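PDB 1XP4: D-alanyl-D-alanine carboxypeptidase, which probably removes the C-terminal D-alanine from peptidoglycan precursor peptides, as a serine-type D-Ala-D-Ala carboxypeptidase of the peptidase S11 family. Local coordinates for residues G25-E30 and D355-G360; I18-N23 and R245-V250; S275-L280 and I316-N321. All blocks are in the same frame, centred on the assembly; numbering follows the deposited sequence.

Interaction 1. Residues G25-E30 and D355-G360; sequences GKILYE and DLIGQG
I27 and I357 form the dense part of this contact. Both side chains leave the backbone toward the other segment. I27 CG2 and I357 CG2, each anti to its own backbone N, come within 4.2 Å of each other. I357 CB lies 3.2 Å from I27 O, and I357 CD1 lies 3.5 Å from L28 O. The I27 CG1 branch, beside the backbone N (chi1 -62°), runs along G360. Its CD1 ends 3.9 Å from Q359 N. Next to this apolar patch, I27 N donates to G360 O at 2.6 Å. That bond is nearly straight (168°) and lies in the carbonyl plane. G360 O also accepts from a water, so two donors grip it. The same water donates to I27 O and accepts from K26 NZ and I357 N, which ties both segments together. K26 is buried too. Its chain is extended as far as CE and bends at chi4 (61°). Its NZ donates to D355 O at 3.1 Å from above the carbonyl plane, and also forms a salt bridge with D353.

Residues 26-30 belong to strand 26-31, one edge of the five-stranded antiparallel sheet of the carboxypeptidase domain. L28 and Y29 make a classic beta bulge there, both facing A19. The partner is a loop of the C-terminal domain that closes in a type II' turn from I357 to G360. The contact thus joins the two domains, away from the annotated sites.

The looser side is more exposed. The D355 carboxylate turns to R318. At the turn, E30 OE1 only approaches G358 CA, at 4.0 Å, and the Q359 side chain is exposed.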
loop_
_atom_site.group_PDB
_atom_site.type_symbol
_atom_site.label_atom_id
_atom_site.label_comp_id
_atom_site.label_asym_id
_atom_site.label_seq_id
_atom_site.Cartn_x
_atom_site.Cartn_y
_atom_site.Cartn_z
ATOM N N GLY A 25 6.608 -6.969 4.127
ATOM C CA GLY A 25 6.870 -6.819 2.708
ATOM C C GLY A 25 7.351 -8.114 2.082
ATOM O O GLY A 25 7.901 -8.116 0.974
ATOM N N LYS A 26 7.147 -9.219 2.793
ATOM C CA LYS A 26 7.559 -10.521 2.299
ATOM C C LYS A 26 6.677 -10.919 1.127
ATOM O O LYS A 26 5.458 -10.756 1.165
ATOM C CB LYS A 26 7.452 -11.571 3.399
ATOM C CG LYS A 26 7.782 -12.956 2.904
ATOM C CD LYS A 26 7.498 -14.027 3.943
ATOM C CE LYS A 26 7.666 -15.428 3.340
ATOM N NZ LYS A 26 9.061 -15.694 2.836
ATOM N N ILE A 27 7.299 -11.445 0.082
ATOM C CA ILE A 27 6.562 -11.856 -1.107
ATOM C C ILE A 27 5.952 -13.252 -0.947
ATOM O O ILE A 27 6.651 -14.220 -0.645
ATOM C CB ILE A 27 7.483 -11.813 -2.345
ATOM C CG1 ILE A 27 7.962 -10.373 -2.563
ATOM C CG2 ILE A 27 6.755 -12.359 -3.558
ATOM C CD1 ILE A 27 9.031 -10.216 -3.621
ATOM N N LEU A 28 4.643 -13.347 -1.152
ATOM C CA LEU A 28 3.941 -14.617 -1.010
ATOM C C LEU A 28 3.598 -15.265 -2.355
ATOM O O LEU A 28 3.484 -16.489 -2.460
ATOM C CB LEU A 28 2.663 -14.401 -0.199
ATOM C CG LEU A 28 2.849 -13.724 1.159
ATOM C CD1 LEU A 28 1.491 -13.510 1.806
ATOM C CD2 LEU A 28 3.748 -14.580 2.045
ATOM N N TYR A 29 3.423 -14.437 -3.377
ATOM C CA TYR A 29 3.098 -14.920 -4.707
ATOM C C TYR A 29 3.487 -13.899 -5.762
ATOM O O TYR A 29 3.383 -12.688 -5.552
ATOM C CB TYR A 29 1.608 -15.196 -4.846
ATOM C CG TYR A 29 1.252 -15.673 -6.231
ATOM C CD1 TYR A 29 1.430 -17.001 -6.589
ATOM C CD2 TYR A 29 0.832 -14.781 -7.211
ATOM C CE1 TYR A 29 1.208 -17.433 -7.886
ATOM C CE2 TYR A 29 0.610 -15.204 -8.513
ATOM C CZ TYR A 29 0.802 -16.532 -8.840
ATOM O OH TYR A 29 0.592 -16.976 -10.119
ATOM N N GLU A 30 3.903 -14.390 -6.919
ATOM C CA GLU A 30 4.302 -13.491 -7.976
ATOM C C GLU A 30 4.175 -14.135 -9.346
ATOM O O GLU A 30 4.245 -15.358 -9.477
ATOM C CB GLU A 30 5.738 -13.017 -7.703
ATOM C CG GLU A 30 6.759 -13.248 -8.803
ATOM C CD GLU A 30 7.060 -14.709 -9.055
ATOM O OE1 GLU A 30 7.323 -15.439 -8.075
ATOM O OE2 GLU A 30 7.045 -15.128 -10.233
ATOM N N ASP A 355 12.976 -19.076 3.001
ATOM C CA ASP A 355 11.888 -19.496 2.128
ATOM C C ASP A 355 11.471 -18.320 1.227
ATOM O O ASP A 355 10.294 -17.967 1.140
ATOM C CB ASP A 355 10.715 -19.940 3.005
ATOM C CG ASP A 355 9.694 -20.753 2.255
ATOM O OD1 ASP A 355 9.691 -20.694 1.014
ATOM O OD2 ASP A 355 8.886 -21.441 2.915
ATOM N N LEU A 356 12.449 -17.729 0.552
ATOM C CA LEU A 356 12.211 -16.579 -0.309
ATOM C C LEU A 356 11.473 -16.878 -1.599
ATOM O O LEU A 356 11.892 -17.719 -2.387
ATOM C CB LEU A 356 13.537 -15.905 -0.638
ATOM C CG LEU A 356 14.398 -15.656 0.603
ATOM C CD1 LEU A 356 15.670 -14.955 0.198
ATOM C CD2 LEU A 356 13.617 -14.837 1.634
ATOM N N ILE A 357 10.374 -16.165 -1.810
ATOM C CA ILE A 357 9.561 -16.322 -3.005
ATOM C C ILE A 357 9.865 -15.125 -3.899
ATOM O O ILE A 357 9.807 -13.984 -3.447
ATOM C CB ILE A 357 8.069 -16.340 -2.623
ATOM C CG1 ILE A 357 7.835 -17.470 -1.620
ATOM C CG2 ILE A 357 7.187 -16.507 -3.864
ATOM C CD1 ILE A 357 6.492 -17.448 -0.999
ATOM N N GLY A 358 10.191 -15.381 -5.160
ATOM C CA GLY A 358 10.522 -14.291 -6.061
ATOM C C GLY A 358 11.802 -13.642 -5.577
ATOM O O GLY A 358 12.814 -14.317 -5.415
ATOM N N GLN A 359 11.774 -12.337 -5.340
ATOM C CA GLN A 359 12.960 -11.645 -4.840
ATOM C C GLN A 359 12.928 -11.700 -3.311
ATOM O O GLN A 359 13.734 -11.066 -2.635
ATOM C CB GLN A 359 12.971 -10.192 -5.317
ATOM C CG GLN A 359 12.655 -10.054 -6.788
ATOM C CD GLN A 359 12.982 -8.685 -7.331
ATOM O OE1 GLN A 359 14.150 -8.347 -7.520
ATOM N NE2 GLN A 359 11.953 -7.881 -7.582
ATOM N N GLY A 360 11.978 -12.472 -2.785
ATOM C CA GLY A 360 11.833 -12.636 -1.349
ATOM C C GLY A 360 11.022 -11.548 -0.674
ATOM O O GLY A 360 9.912 -11.788 -0.190
HETATM O O HOH W 1 9.124 -14.421 0.247
#

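Interaction 2. Residues I18-N23 and R245-V250; sequences IAVEAN and RVITVV
I247, I18 and A22 bury the most surface in this pairing of two antiparallel strands. Strands 17-21 and 244-253 are neighbours in the five-stranded sheet of the serine beta-lactamase/penicillin-binding-protein fold, and their axes here run at 162°. I247 sits opposite V20 in a hydrogen-bonded pair. I247 N donates to V20 O at 2.7 Å, almost straight (176°), and V20 N returns a bond to I247 O. The two side chains lie side by side, with V20 CG2 against I247 CB at 3.8 Å. I247 CG1 turns beside its backbone N (chi1 -64°) and meets A22 CB.

I18 makes the next hydrogen-bonded pair, with V249. Its CG2 occupies the crowded position between backbone N and carbonyl carbon and touches V249 CB at 3.9 Å. This face, with I18, I247 and V249, packs on helix 170-183. A19, V246 and T248 point to the other face, toward helix 262-277. The side chain of V249 is about 9 Å from that of K224, a predicted substrate-binding residue.

A22 follows the end of strand 17-21. Its N donates to R245 O from above the carbonyl plane. R245 carries its charge away to D221, and its CG rests 3.4 Å from A22 CB.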
loop_
_atom_site.group_PDB
_atom_site.type_symbol
_atom_site.label_atom_id
_atom_site.label_comp_id
_atom_site.label_asym_id
_atom_site.label_seq_id
_atom_site.Cartn_x
_atom_site.Cartn_y
_atom_site.Cartn_z
ATOM N N ILE A 18 1.367 -9.802 -7.874
ATOM C CA ILE A 18 2.260 -10.053 -6.753
ATOM C C ILE A 18 1.459 -9.838 -5.480
ATOM O O ILE A 18 0.572 -8.986 -5.429
ATOM C CB ILE A 18 3.477 -9.096 -6.733
ATOM C CG1 ILE A 18 4.500 -9.588 -5.704
ATOM C CG2 ILE A 18 3.030 -7.678 -6.376
ATOM C CD1 ILE A 18 5.812 -8.825 -5.712
ATOM N N ALA A 19 1.774 -10.620 -4.457
ATOM C CA ALA A 19 1.091 -10.517 -3.183
ATOM C C ALA A 19 2.140 -10.428 -2.086
ATOM O O ALA A 19 3.125 -11.166 -2.109
ATOM C CB ALA A 19 0.217 -11.742 -2.975
ATOM N N VAL A 20 1.946 -9.529 -1.129
ATOM C CA VAL A 20 2.910 -9.403 -0.034
ATOM C C VAL A 20 2.248 -9.207 1.318
ATOM O O VAL A 20 1.140 -8.681 1.405
ATOM C CB VAL A 20 3.890 -8.228 -0.254
ATOM C CG1 VAL A 20 4.709 -8.480 -1.489
ATOM C CG2 VAL A 20 3.132 -6.916 -0.367
ATOM N N GLU A 21 2.927 -9.652 2.370
ATOM C CA GLU A 21 2.405 -9.479 3.716
ATOM C C GLU A 21 2.779 -8.041 4.025
ATOM O O GLU A 21 3.954 -7.700 4.078
ATOM C CB GLU A 21 3.079 -10.451 4.676
ATOM C CG GLU A 21 2.490 -10.467 6.069
ATOM C CD GLU A 21 3.000 -9.335 6.924
ATOM O OE1 GLU A 21 4.240 -9.182 7.020
ATOM O OE2 GLU A 21 2.166 -8.605 7.507
ATOM N N ALA A 22 1.771 -7.197 4.199
ATOM C CA ALA A 22 1.979 -5.770 4.437
ATOM C C ALA A 22 3.129 -5.392 5.351
ATOM O O ALA A 22 4.066 -4.705 4.931
ATOM C CB ALA A 22 0.702 -5.137 4.953
ATOM N N ASN A 23 3.072 -5.850 6.595
ATOM C CA ASN A 23 4.085 -5.482 7.552
ATOM C C ASN A 23 5.541 -5.751 7.189
ATOM O O ASN A 23 6.376 -4.844 7.282
ATOM C CB ASN A 23 3.771 -6.099 8.904
ATOM C CG ASN A 23 4.514 -5.416 10.019
ATOM O OD1 ASN A 23 4.791 -4.220 9.934
ATOM N ND2 ASN A 23 4.831 -6.155 11.076
ATOM N N ARG A 245 -2.288 -9.344 7.322
ATOM C CA ARG A 245 -2.592 -8.326 6.318
ATOM C C ARG A 245 -1.840 -8.614 5.026
ATOM O O ARG A 245 -0.614 -8.747 5.006
ATOM C CB ARG A 245 -2.217 -6.936 6.817
ATOM C CG ARG A 245 -2.539 -5.847 5.825
ATOM C CD ARG A 245 -3.226 -4.691 6.514
ATOM N NE ARG A 245 -4.423 -4.315 5.773
ATOM C CZ ARG A 245 -5.517 -3.810 6.328
ATOM N NH1 ARG A 245 -5.569 -3.609 7.640
ATOM N NH2 ARG A 245 -6.572 -3.536 5.570
ATOM N N VAL A 246 -2.592 -8.693 3.940
ATOM C CA VAL A 246 -2.021 -8.992 2.648
ATOM C C VAL A 246 -2.301 -7.885 1.661
ATOM O O VAL A 246 -3.418 -7.370 1.602
ATOM C CB VAL A 246 -2.615 -10.297 2.074
ATOM C CG1 VAL A 246 -2.086 -10.536 0.665
ATOM C CG2 VAL A 246 -2.281 -11.476 2.982
ATOM N N ILE A 247 -1.276 -7.509 0.903
ATOM C CA ILE A 247 -1.439 -6.506 -0.132
ATOM C C ILE A 247 -1.405 -7.283 -1.429
ATOM O O ILE A 247 -0.501 -8.075 -1.672
ATOM C CB ILE A 247 -0.326 -5.464 -0.133
ATOM C CG1 ILE A 247 -0.367 -4.663 1.171
ATOM C CG2 ILE A 247 -0.514 -4.533 -1.331
ATOM C CD1 ILE A 247 0.552 -3.459 1.177
ATOM N N THR A 248 -2.419 -7.050 -2.249
ATOM C CA THR A 248 -2.596 -7.739 -3.515
ATOM C C THR A 248 -2.541 -6.806 -4.718
ATOM O O THR A 248 -3.162 -5.739 -4.726
ATOM C CB THR A 248 -3.955 -8.491 -3.493
ATOM O OG1 THR A 248 -3.756 -9.792 -2.932
ATOM C CG2 THR A 248 -4.560 -8.613 -4.886
ATOM N N VAL A 249 -1.791 -7.220 -5.733
ATOM C CA VAL A 249 -1.775 -6.456 -6.951
ATOM C C VAL A 249 -2.032 -7.378 -8.135
ATOM O O VAL A 249 -1.270 -8.249 -8.467
ATOM C CB VAL A 249 -0.397 -5.833 -7.036
ATOM C CG1 VAL A 249 -0.319 -4.925 -8.234
ATOM C CG2 VAL A 249 -0.108 -5.030 -5.773
ATOM N N VAL A 250 -3.218 -7.231 -8.748
ATOM C CA VAL A 250 -3.559 -7.995 -9.943
ATOM C C VAL A 250 -3.680 -6.996 -11.126
ATOM O O VAL A 250 -4.630 -6.247 -11.202
ATOM C CB VAL A 250 -4.935 -8.655 -9.675
ATOM C CG1 VAL A 250 -5.667 -8.989 -10.984
ATOM C CG2 VAL A 250 -4.840 -9.921 -8.851
#

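Interaction 3. Residues S275-L280 and I316-N321; sequences SSTFTL and IERVGN
A short two-stranded antiparallel sheet forms here between strands 278-284 and 313-318. The chain passes straight from helix 262-277 into the first of these strands. The two short strand segments run at 140° to each other.

Backbone bonds set the pairing. T279 and E317 are the hydrogen-bonded pair. E317 N donates to T279 O at 2.8 Å, nearly along the C=O axis, and T279 N donates to E317 O at 2.9 Å in the carbonyl plane. T277 O, at the helix end, takes a weak bond from V319 N. CA-H...O contacts back these up, such as F278 CA to E317 O.

Apolar contacts lie on both faces. F278 CB meets I316 CG2 at 4.0 Å. The L280 and I316 side chains cross obliquely, with L280 CD2 4.1 Å from I316 CG1. On the face of T279 and E317, T279 CG2 sits in the crowded position between backbone N and carbonyl carbon and touches V319 CG1 at 3.7 Å. F278 is buried and also packs on L28 and I357, so it faces the carboxypeptidase domain as well as the loop.

The charged part is R318. Its chain is extended from CG to NE and lies alongside F278, pointing the same way. The guanidinium and ring planes are 65° apart, so they do not stack in parallel. The salt bridge from NH1 to D355 probably helps fix its rotation. T277 CG2 lies over one face of the F278 ring. F278 CZ in turn sits over one face of the guanidinium, 3.9 Å from R318 CZ, offset toward its rim.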
loop_
_atom_site.group_PDB
_atom_site.type_symbol
_atom_site.label_atom_id
_atom_site.label_comp_id
_atom_site.label_asym_id
_atom_site.label_seq_id
_atom_site.Cartn_x
_atom_site.Cartn_y
_atom_site.Cartn_z
ATOM N N SER A 275 -3.903 -18.139 1.921
ATOM C CA SER A 275 -4.380 -18.571 3.226
ATOM C C SER A 275 -4.250 -20.066 3.473
ATOM O O SER A 275 -4.162 -20.508 4.620
ATOM C CB SER A 275 -5.826 -18.133 3.418
ATOM O OG SER A 275 -5.887 -16.721 3.483
ATOM N N SER A 276 -4.240 -20.855 2.410
ATOM C CA SER A 276 -4.102 -22.284 2.591
ATOM C C SER A 276 -2.621 -22.666 2.533
ATOM O O SER A 276 -2.247 -23.758 2.953
ATOM C CB SER A 276 -4.880 -23.034 1.508
ATOM O OG SER A 276 -4.258 -22.894 0.243
ATOM N N THR A 277 -1.784 -21.757 2.029
ATOM C CA THR A 277 -0.344 -22.001 1.886
ATOM C C THR A 277 0.555 -21.425 2.984
ATOM O O THR A 277 1.616 -21.974 3.273
ATOM C CB THR A 277 0.177 -21.422 0.564
ATOM O OG1 THR A 277 -0.621 -21.903 -0.521
ATOM C CG2 THR A 277 1.644 -21.803 0.360
ATOM N N PHE A 278 0.145 -20.300 3.561
ATOM C CA PHE A 278 0.920 -19.634 4.600
ATOM C C PHE A 278 0.074 -19.354 5.819
ATOM O O PHE A 278 -1.140 -19.197 5.726
ATOM C CB PHE A 278 1.457 -18.309 4.090
ATOM C CG PHE A 278 2.356 -18.435 2.912
ATOM C CD1 PHE A 278 3.665 -18.867 3.066
ATOM C CD2 PHE A 278 1.904 -18.097 1.643
ATOM C CE1 PHE A 278 4.513 -18.957 1.973
ATOM C CE2 PHE A 278 2.744 -18.184 0.540
ATOM C CZ PHE A 278 4.048 -18.613 0.703
ATOM N N THR A 279 0.733 -19.256 6.962
ATOM C CA THR A 279 0.048 -18.994 8.215
ATOM C C THR A 279 0.970 -18.225 9.153
ATOM O O THR A 279 2.166 -18.136 8.912
ATOM C CB THR A 279 -0.363 -20.313 8.883
ATOM O OG1 THR A 279 -0.861 -20.048 10.193
ATOM C CG2 THR A 279 0.829 -21.246 8.995
ATOM N N LEU A 280 0.408 -17.656 10.210
ATOM C CA LEU A 280 1.198 -16.914 11.187
ATOM C C LEU A 280 1.345 -17.757 12.445
ATOM O O LEU A 280 0.383 -17.915 13.195
ATOM C CB LEU A 280 0.518 -15.592 11.566
ATOM C CG LEU A 280 0.404 -14.448 10.558
ATOM C CD1 LEU A 280 -0.324 -13.291 11.220
ATOM C CD2 LEU A 280 1.792 -14.010 10.083
ATOM N N ILE A 316 5.584 -15.435 9.333
ATOM C CA ILE A 316 4.889 -16.104 8.248
ATOM C C ILE A 316 5.569 -17.460 8.095
ATOM O O ILE A 316 6.793 -17.540 8.113
ATOM C CB ILE A 316 5.025 -15.342 6.923
ATOM C CG1 ILE A 316 4.630 -13.886 7.112
ATOM C CG2 ILE A 316 4.118 -15.968 5.873
ATOM C CD1 ILE A 316 4.625 -13.121 5.821
ATOM N N GLU A 317 4.785 -18.522 7.957
ATOM C CA GLU A 317 5.345 -19.859 7.802
ATOM C C GLU A 317 4.533 -20.652 6.782
ATOM O O GLU A 317 3.301 -20.685 6.842
ATOM C CB GLU A 317 5.349 -20.592 9.151
ATOM C CG GLU A 317 5.977 -21.988 9.121
ATOM C CD GLU A 317 5.877 -22.710 10.465
ATOM O OE1 GLU A 317 4.773 -22.717 11.053
ATOM O OE2 GLU A 317 6.893 -23.281 10.926
ATOM N N ARG A 318 5.222 -21.269 5.830
ATOM C CA ARG A 318 4.586 -22.271 5.033
ATOM C C ARG A 318 4.077 -23.424 5.926
ATOM O O ARG A 318 4.570 -23.688 7.019
ATOM C CB ARG A 318 5.582 -22.726 3.990
ATOM C CG ARG A 318 5.063 -22.566 2.567
ATOM C CD ARG A 318 6.058 -23.107 1.541
ATOM N NE ARG A 318 5.642 -22.735 0.201
ATOM C CZ ARG A 318 6.254 -21.674 -0.330
ATOM N NH1 ARG A 318 7.187 -21.051 0.339
ATOM N NH2 ARG A 318 5.948 -21.281 -1.560
ATOM N N VAL A 319 2.957 -24.036 5.531
ATOM C CA VAL A 319 2.411 -25.106 6.360
ATOM C C VAL A 319 2.805 -26.496 5.842
ATOM O O VAL A 319 2.577 -26.835 4.696
ATOM C CB VAL A 319 0.860 -25.024 6.342
ATOM C CG1 VAL A 319 0.358 -23.594 6.168
ATOM C CG2 VAL A 319 0.238 -25.887 5.266
ATOM N N GLY A 320 3.472 -27.278 6.744
ATOM C CA GLY A 320 3.916 -28.559 6.166
ATOM C C GLY A 320 5.447 -28.752 6.094
ATOM O O GLY A 320 5.990 -29.814 5.833
ATOM N N ASN A 321 6.184 -27.692 6.465
ATOM C CA ASN A 321 7.581 -27.581 5.987
ATOM C C ASN A 321 8.518 -28.329 6.927
ATOM O O ASN A 321 8.465 -28.188 8.124
ATOM C CB ASN A 321 7.955 -26.088 6.086
ATOM C CG ASN A 321 7.190 -25.244 5.096
ATOM O OD1 ASN A 321 6.926 -25.647 3.977
ATOM N ND2 ASN A 321 6.908 -23.996 5.508
#

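Interaction 2 lies inside the five-stranded sheet, its centre about 8 Å from the centre of the chain. Interaction 1 is at an edge of that sheet. Centre to centre, it is about 10 Å from interaction 2 and 13 Å from interaction 3; interactions 2 and 3 are about 15 Å apart. L28 N with A19 O and A19 N with Y29 O are probable hydrogen bonds joining 1 and 2. I357 packs on F278 between 1 and 3, and E21 on I316 between 2 and 3. Along the chain, the segments of 1 and 2 alternate, interaction 2 precedes interaction 3, and 3 falls between the segments of 1. Interaction 1 joins the C-terminal region to the sheet that interaction 2 holds together; interaction 3 pairs strands 278-284 and 313-318.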